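Local coordinates for putative glycosyl hydrolase (Bacteroides thetaiotaomicron VPI-5482, PDB 3K11), which probably acts as a glycoside hydrolase of family 88, although its substrate and precise activity are not established, at residues A94-G99 with R158-S163; A153-R158 with S215-E220; Q420-D423 with Y428-E431. One frame throughout, in Å; residues are numbered along the deposited sequence.

Contact 1 of 3, residues A94-G99 with R158-S163. With EDO (1,2-ethanediol), chain P.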
# COMPACT_ATOMS: atom_id res chain seq x y z
N ALA A 94 9.72 -6.74 34.51
CA ALA A 94 9.01 -8.00 34.73
C ALA A 94 8.93 -8.34 36.23
O ALA A 94 7.89 -8.86 36.70
CB ALA A 94 9.62 -9.13 33.94
N ALA A 95 9.99 -8.05 36.99
CA ALA A 95 9.95 -8.35 38.42
C ALA A 95 8.82 -7.56 39.04
O ALA A 95 8.17 -8.03 39.95
CB ALA A 95 11.28 -7.98 39.12
N GLU A 96 8.59 -6.34 38.56
CA GLU A 96 7.57 -5.48 39.13
C GLU A 96 6.16 -5.91 38.77
O GLU A 96 5.28 -5.89 39.63
CB GLU A 96 7.76 -4.04 38.71
CG GLU A 96 6.91 -3.07 39.55
CD GLU A 96 6.88 -1.68 38.97
OE1 GLU A 96 7.94 -1.24 38.45
OE2 GLU A 96 5.80 -1.04 39.05
N THR A 97 5.91 -6.26 37.51
CA THR A 97 4.53 -6.61 37.14
C THR A 97 4.10 -8.01 37.56
O THR A 97 2.90 -8.30 37.62
CB THR A 97 4.31 -6.46 35.66
OG1 THR A 97 5.03 -7.49 34.94
CG2 THR A 97 4.74 -5.09 35.18
N THR A 98 5.07 -8.90 37.81
CA THR A 98 4.78 -10.29 38.14
C THR A 98 5.08 -10.63 39.58
O THR A 98 4.57 -11.62 40.10
CB THR A 98 5.64 -11.25 37.29
OG1 THR A 98 7.03 -11.11 37.66
CG2 THR A 98 5.48 -10.97 35.79
N GLY A 99 5.96 -9.85 40.20
CA GLY A 99 6.41 -10.17 41.53
C GLY A 99 7.41 -11.31 41.61
O GLY A 99 7.74 -11.74 42.69
N ARG A 158 20.03 0.58 40.41
CA ARG A 158 20.70 1.18 41.52
C ARG A 158 19.80 2.13 42.30
O ARG A 158 19.91 2.23 43.53
CB ARG A 158 21.98 1.89 41.10
CG ARG A 158 22.73 2.45 42.30
CD ARG A 158 24.20 2.67 41.98
NE ARG A 158 24.69 3.65 42.93
CZ ARG A 158 24.94 3.39 44.20
NH1 ARG A 158 24.84 2.16 44.68
NH2 ARG A 158 25.31 4.38 45.00
N LEU A 159 18.92 2.83 41.61
CA LEU A 159 17.97 3.68 42.32
C LEU A 159 16.98 2.88 43.16
O LEU A 159 16.40 3.42 44.09
CB LEU A 159 17.25 4.61 41.35
CG LEU A 159 18.14 5.73 40.78
CD1 LEU A 159 17.42 6.43 39.61
CD2 LEU A 159 18.58 6.76 41.82
N LYS A 160 16.82 1.59 42.87
CA LYS A 160 16.00 0.70 43.69
C LYS A 160 16.81 -0.02 44.76
O LYS A 160 16.23 -0.54 45.72
CB LYS A 160 15.30 -0.33 42.81
CG LYS A 160 14.30 0.25 41.83
CD LYS A 160 13.75 -0.86 40.93
CE LYS A 160 12.54 -0.37 40.08
NZ LYS A 160 11.55 -1.46 39.70
N ASP A 161 18.14 0.00 44.65
CA ASP A 161 19.03 -0.71 45.55
C ASP A 161 20.40 -0.04 45.66
O ASP A 161 21.31 -0.32 44.90
CB ASP A 161 19.22 -2.14 45.04
CG ASP A 161 20.11 -2.97 45.93
OD1 ASP A 161 20.53 -2.48 47.01
OD2 ASP A 161 20.38 -4.12 45.54
N GLU A 162 20.55 0.78 46.68
CA GLU A 162 21.77 1.52 46.94
C GLU A 162 22.96 0.60 47.17
O GLU A 162 24.08 1.05 47.10
CB GLU A 162 21.57 2.43 48.19
N SER A 163 22.74 -0.68 47.46
CA SER A 163 23.87 -1.59 47.65
C SER A 163 24.47 -2.08 46.32
O SER A 163 25.49 -2.73 46.33
CB SER A 163 23.47 -2.80 48.47
OG SER A 163 22.73 -3.74 47.73
C1 EDO P . 17.35 1.68 48.33
O1 EDO P . 18.65 1.14 48.40
C2 EDO P . 17.44 2.95 47.50
O2 EDO P . 16.15 3.09 46.92
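Glu-96 and Lys-160 have the nearest pair of CA atoms across the contact, and these still lie 11.4 Å apart, a gap bridged here by two long side chains. Both residues send their CB toward the other segment from the C-terminal ends of helices 82-98 and 148-160. Glu-96 places CG anti to its backbone N (chi1 -167°) and Lys-160 places CG anti to its carbonyl carbon; each chain then runs extended, and the two meet at about a right angle. The result is a long salt bridge, with OE1 of Glu-96 3.8 Å from NZ of Lys-160. The other carboxylate oxygen, OE2, makes a salt bridge with Arg-412 of helix 400-416, so the carboxylate has two cationic partners. Further bonds lie within each segment. Thr-98 OG1 bonds to Ala-94 O at 2.6 Å, reaching this carbonyl from the face opposite to Thr-98 N, and Gly-99 leaves the helix with positive phi. Asp-161 forms an Asx turn, its OD1 taking up both Ser-163 N and, at 2.6 Å, Ser-163 OG. An ethanediol, probably from the crystallisation liquor, bridges two backbone groups nearby, accepting from Glu-162 N at O1 (2.6 Å) and donating from O2 to Leu-159 O (2.9 Å). Overall, this is a thin, solvent-exposed electrostatic link between helix ends, consistent with the alpha/alpha-barrel fold of family 88 hydrolases.

Contact 2 of 3, residues A153-R158 with S215-E220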
# COMPACT_ATOMS: atom_id res chain seq x y z
N ALA A 153 19.70 0.77 32.34
CA ALA A 153 19.28 -0.31 33.27
C ALA A 153 20.00 -0.29 34.61
O ALA A 153 19.39 -0.57 35.66
CB ALA A 153 19.45 -1.66 32.60
N MSE A 154 21.30 0.03 34.61
CA MSE A 154 22.09 0.09 35.84
C MSE A 154 21.60 1.22 36.74
O MSE A 154 21.50 1.05 37.93
CB MSE A 154 23.56 0.29 35.54
CG MSE A 154 24.21 -0.97 35.01
SE MSE A 154 26.11 -0.66 34.65
CE MSE A 154 26.57 -2.46 34.17
N ILE A 155 21.30 2.39 36.14
CA ILE A 155 20.69 3.49 36.91
C ILE A 155 19.34 3.06 37.52
O ILE A 155 19.11 3.20 38.72
CB ILE A 155 20.49 4.72 36.03
CG1 ILE A 155 21.86 5.34 35.67
CG2 ILE A 155 19.65 5.77 36.75
CD1 ILE A 155 21.77 6.27 34.35
N LYS A 156 18.47 2.45 36.70
CA LYS A 156 17.19 2.00 37.18
C LYS A 156 17.28 1.09 38.38
O LYS A 156 16.58 1.28 39.38
CB LYS A 156 16.43 1.30 36.08
CG LYS A 156 15.89 2.22 34.99
CD LYS A 156 15.41 1.37 33.84
CE LYS A 156 14.67 2.15 32.77
NZ LYS A 156 14.24 1.27 31.63
N LEU A 157 18.18 0.11 38.32
CA LEU A 157 18.28 -0.83 39.44
C LEU A 157 18.99 -0.21 40.65
O LEU A 157 18.58 -0.42 41.78
CB LEU A 157 18.94 -2.14 39.03
CG LEU A 157 18.83 -3.29 40.06
CD1 LEU A 157 17.37 -3.57 40.41
CD2 LEU A 157 19.46 -4.56 39.48
N ARG A 158 20.03 0.58 40.41
CA ARG A 158 20.70 1.18 41.52
C ARG A 158 19.80 2.13 42.30
O ARG A 158 19.91 2.23 43.53
CB ARG A 158 21.98 1.89 41.10
CG ARG A 158 22.73 2.45 42.30
CD ARG A 158 24.20 2.67 41.98
NE ARG A 158 24.69 3.65 42.93
CZ ARG A 158 24.94 3.39 44.20
NH1 ARG A 158 24.84 2.16 44.68
NH2 ARG A 158 25.31 4.38 45.00
N SER A 215 18.92 12.11 35.07
CA SER A 215 18.24 13.20 35.77
C SER A 215 17.72 12.74 37.13
O SER A 215 17.57 13.56 38.03
CB SER A 215 17.09 13.81 34.95
OG SER A 215 15.91 13.05 35.06
N ARG A 216 17.45 11.45 37.27
CA ARG A 216 16.97 10.85 38.52
C ARG A 216 18.13 10.46 39.44
O ARG A 216 17.98 10.40 40.67
CB ARG A 216 16.15 9.58 38.24
CG ARG A 216 14.94 9.76 37.34
CD ARG A 216 14.24 8.45 37.08
NE ARG A 216 13.75 7.89 38.33
CZ ARG A 216 13.82 6.60 38.72
NH1 ARG A 216 14.38 5.63 37.97
NH2 ARG A 216 13.32 6.28 39.90
N TYR A 217 19.28 10.21 38.84
CA TYR A 217 20.45 9.65 39.56
C TYR A 217 21.37 10.71 40.11
O TYR A 217 21.96 10.53 41.18
CB TYR A 217 21.23 8.76 38.61
CG TYR A 217 22.33 7.93 39.22
CD1 TYR A 217 22.07 6.70 39.79
CD2 TYR A 217 23.64 8.34 39.14
CE1 TYR A 217 23.06 5.92 40.30
CE2 TYR A 217 24.64 7.59 39.63
CZ TYR A 217 24.36 6.39 40.25
OH TYR A 217 25.40 5.61 40.74
N ASP A 218 21.52 11.80 39.37
CA ASP A 218 22.33 12.92 39.80
C ASP A 218 21.38 14.07 40.20
O ASP A 218 20.92 14.84 39.37
CB ASP A 218 23.32 13.28 38.68
CG ASP A 218 24.22 14.43 39.04
OD1 ASP A 218 24.00 15.06 40.08
OD2 ASP A 218 25.16 14.68 38.25
N LYS A 219 21.11 14.17 41.49
CA LYS A 219 20.20 15.17 42.08
C LYS A 219 20.53 16.61 41.63
O LYS A 219 19.64 17.40 41.22
CB LYS A 219 20.31 15.07 43.61
N GLU A 220 21.83 16.90 41.64
CA GLU A 220 22.34 18.20 41.22
C GLU A 220 22.04 18.59 39.78
O GLU A 220 21.96 19.75 39.49
CB GLU A 220 23.87 18.26 41.34
CG GLU A 220 24.47 17.91 42.71
CD GLU A 220 24.06 18.87 43.80
OE1 GLU A 220 22.87 18.88 44.19
OE2 GLU A 220 24.95 19.61 44.27
O HOH W 1 14.51 2.86 39.14
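Ile-155 begins the contact, its CA lying 6.7 Å from that of Tyr-217, the nearest pair of CA atoms across the two segments. Its CG2 branch, anti to the backbone N, packs against the root of the tyrosine side chain, 3.9 Å from Tyr-217 CB. One residue on, the CB of Lys-156 points away from 215-220 and its NZ makes a salt bridge with Glu-277, but its carbonyl takes part through a water: this water donates to Lys-156 O at 2.6 Å and accepts from Arg-216 NH1 at 3.0 Å, lying in the plane of that guanidinium. Arg-158 closes the segment. Extended as far as NE, it brings CD to the edge of the Tyr-217 ring, 3.8 Å from CE1, and NE donates to Tyr-217 OH over 3.0 Å. That bond is bent, with an N-H...O angle of 139°, and the guanidinium and ring planes stand 68° apart. The carbonyls of Glu-162 and Leu-164 hold NH1 in turn, while the tyrosine hydroxyl also bonds to Asp-167 OD1 and thus connects arginine and aspartate. A leucine in place of Tyr-217 would probably leave Arg-158 NE and Asp-167 OD1 without the hydroxyl they share. Together these contacts join the C-terminal parts of helices 148-160 and 202-217, with helix 167-180 also touching Tyr-217: interhelical packing as in an alpha/alpha barrel, supplemented by a direct hydrogen bond and a water bridge.

Contact 3 of 3, residues Q420-D423 with Y428-E431. With EDO (1,2-ethanediol), chain J.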
# COMPACT_ATOMS: atom_id res chain seq x y z
N GLN A 420 -12.48 -9.34 26.83
CA GLN A 420 -13.40 -10.41 26.64
C GLN A 420 -13.79 -10.48 25.17
O GLN A 420 -13.87 -9.47 24.47
CB GLN A 420 -14.62 -10.16 27.55
CG GLN A 420 -15.70 -11.17 27.46
CD GLN A 420 -16.64 -11.15 28.65
OE1 GLN A 420 -16.40 -10.45 29.65
NE2 GLN A 420 -17.75 -11.91 28.54
N MSE A 421 -14.05 -11.69 24.71
CA MSE A 421 -14.50 -11.89 23.35
C MSE A 421 -15.95 -11.39 23.25
O MSE A 421 -16.78 -11.63 24.13
CB MSE A 421 -14.38 -13.38 22.98
CG MSE A 421 -12.93 -13.89 22.90
SE MSE A 421 -12.16 -13.31 21.28
CE MSE A 421 -13.02 -14.42 20.07
N ASN A 422 -16.23 -10.67 22.18
CA ASN A 422 -17.57 -10.18 21.89
C ASN A 422 -17.76 -10.27 20.39
O ASN A 422 -17.03 -9.65 19.64
CB ASN A 422 -17.72 -8.74 22.40
CG ASN A 422 -19.15 -8.28 22.40
OD1 ASN A 422 -19.99 -8.82 21.67
ND2 ASN A 422 -19.44 -7.28 23.22
N ASP A 423 -18.73 -11.06 19.95
CA ASP A 423 -18.94 -11.20 18.49
C ASP A 423 -17.65 -11.67 17.78
O ASP A 423 -17.38 -11.28 16.67
CB ASP A 423 -19.43 -9.84 17.97
CG ASP A 423 -20.45 -9.92 16.89
OD1 ASP A 423 -20.82 -11.03 16.44
OD2 ASP A 423 -20.86 -8.84 16.49
N TYR A 428 -11.75 -4.76 24.78
CA TYR A 428 -11.26 -4.35 26.09
C TYR A 428 -12.32 -3.65 26.90
O TYR A 428 -12.93 -2.69 26.43
CB TYR A 428 -9.99 -3.48 25.95
CG TYR A 428 -8.74 -4.32 26.05
CD1 TYR A 428 -8.49 -5.35 25.14
CD2 TYR A 428 -7.82 -4.14 27.07
CE1 TYR A 428 -7.38 -6.17 25.26
CE2 TYR A 428 -6.70 -4.94 27.19
CZ TYR A 428 -6.48 -5.99 26.28
OH TYR A 428 -5.35 -6.82 26.39
N TYR A 429 -12.51 -4.10 28.14
CA TYR A 429 -13.50 -3.52 29.05
C TYR A 429 -12.78 -3.08 30.33
O TYR A 429 -11.93 -3.77 30.82
CB TYR A 429 -14.62 -4.54 29.37
CG TYR A 429 -15.37 -4.91 28.11
CD1 TYR A 429 -16.34 -4.05 27.59
CD2 TYR A 429 -15.08 -6.05 27.41
CE1 TYR A 429 -16.99 -4.34 26.41
CE2 TYR A 429 -15.73 -6.34 26.23
CZ TYR A 429 -16.67 -5.48 25.72
OH TYR A 429 -17.30 -5.76 24.52
N GLN A 430 -13.15 -1.94 30.86
CA GLN A 430 -12.47 -1.41 32.03
C GLN A 430 -13.09 -1.96 33.31
O GLN A 430 -12.42 -2.02 34.32
CB GLN A 430 -12.39 0.12 31.93
CG GLN A 430 -11.44 0.56 30.72
CD GLN A 430 -12.01 0.27 29.28
OE1 GLN A 430 -13.10 0.72 28.96
NE2 GLN A 430 -11.27 -0.50 28.43
N GLU A 431 -14.35 -2.42 33.24
CA GLU A 431 -15.01 -3.15 34.31
C GLU A 431 -15.34 -4.56 33.79
O GLU A 431 -15.71 -4.72 32.62
CB GLU A 431 -16.33 -2.46 34.70
CG GLU A 431 -16.17 -1.02 35.25
C1 EDO J . -22.85 -10.45 13.18
O1 EDO J . -21.68 -10.96 13.83
C2 EDO J . -23.03 -8.97 13.42
O2 EDO J . -22.78 -8.73 14.80
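Tyr-429 uses one hydroxyl to join Asn-422 of its own chain to another copy of the protein. Asn-422 ND2 donates to Tyr-429 OH over 2.9 Å in a nearly straight bond (165°), with the oxygen close to the amide plane, and the same hydroxyl is hydrogen-bonded to the carbonyl oxygen of Pro-194 of the second subunit. The two side chains cross at about a right angle, yet the amide and ring planes are only 33° apart. Since ND2 also bonds to Phe-440 O and OD1 has a partner as well, the rotation of this buried amide is well fixed. With chi1 near 180° (-167°), the Asn-422 side chain carries its amide away from its own backbone N and out to the tyrosine hydroxyl. Along the CD2-CE2 side of the ring the contact is looser: Gln-420 O lies at the ring edge, 4.0 Å from Tyr-429 CE2, and Gln-420 CB is 4.1 Å from CD2, while the amide of Gln-420 bonds to Lys-432 and Thr-435. Residues 420-422 are the first strand of a small antiparallel beta-hairpin whose second strand is 425-427, and 428-431 is the loop that leaves it; the hairpin follows helix 400-416 and forms part of a subunit interface. At the hairpin turn Asp-423, with positive phi, directs its carboxylate across the same boundary, to a salt bridge with Arg-193 of the second subunit. Ethanediol, probably from the crystallisation liquor, donates to both carboxylate oxygens, from O1 to Asp-423 OD1 at 2.7 Å and from O2 to Asp-423 OD2 at 2.6 Å, and also bonds to Arg-193 NH2 of that subunit.

How the contacts relate
Contacts 1 and 2 are neighbours with centres about 13 Å apart; both use helix 148-160 and share Arg-158. Leu-159 of contact 1 packs directly on contact 2, its CD1 3.5 Å from Arg-216 NH1 and its CD2 4.0 Å from Tyr-217 CD1. Through this helix, the surface salt bridge to helix 82-98 is joined to the more buried packing on helix 202-217. Contact 3 is remote: its centre is about 32 Å from that of contact 1 and about 39 Å from that of contact 2. Whereas contacts 1 and 2 involve a single chain, contact 3 faces a second subunit. The ethanediols beside contacts 1 and 3 do not by themselves identify an active site.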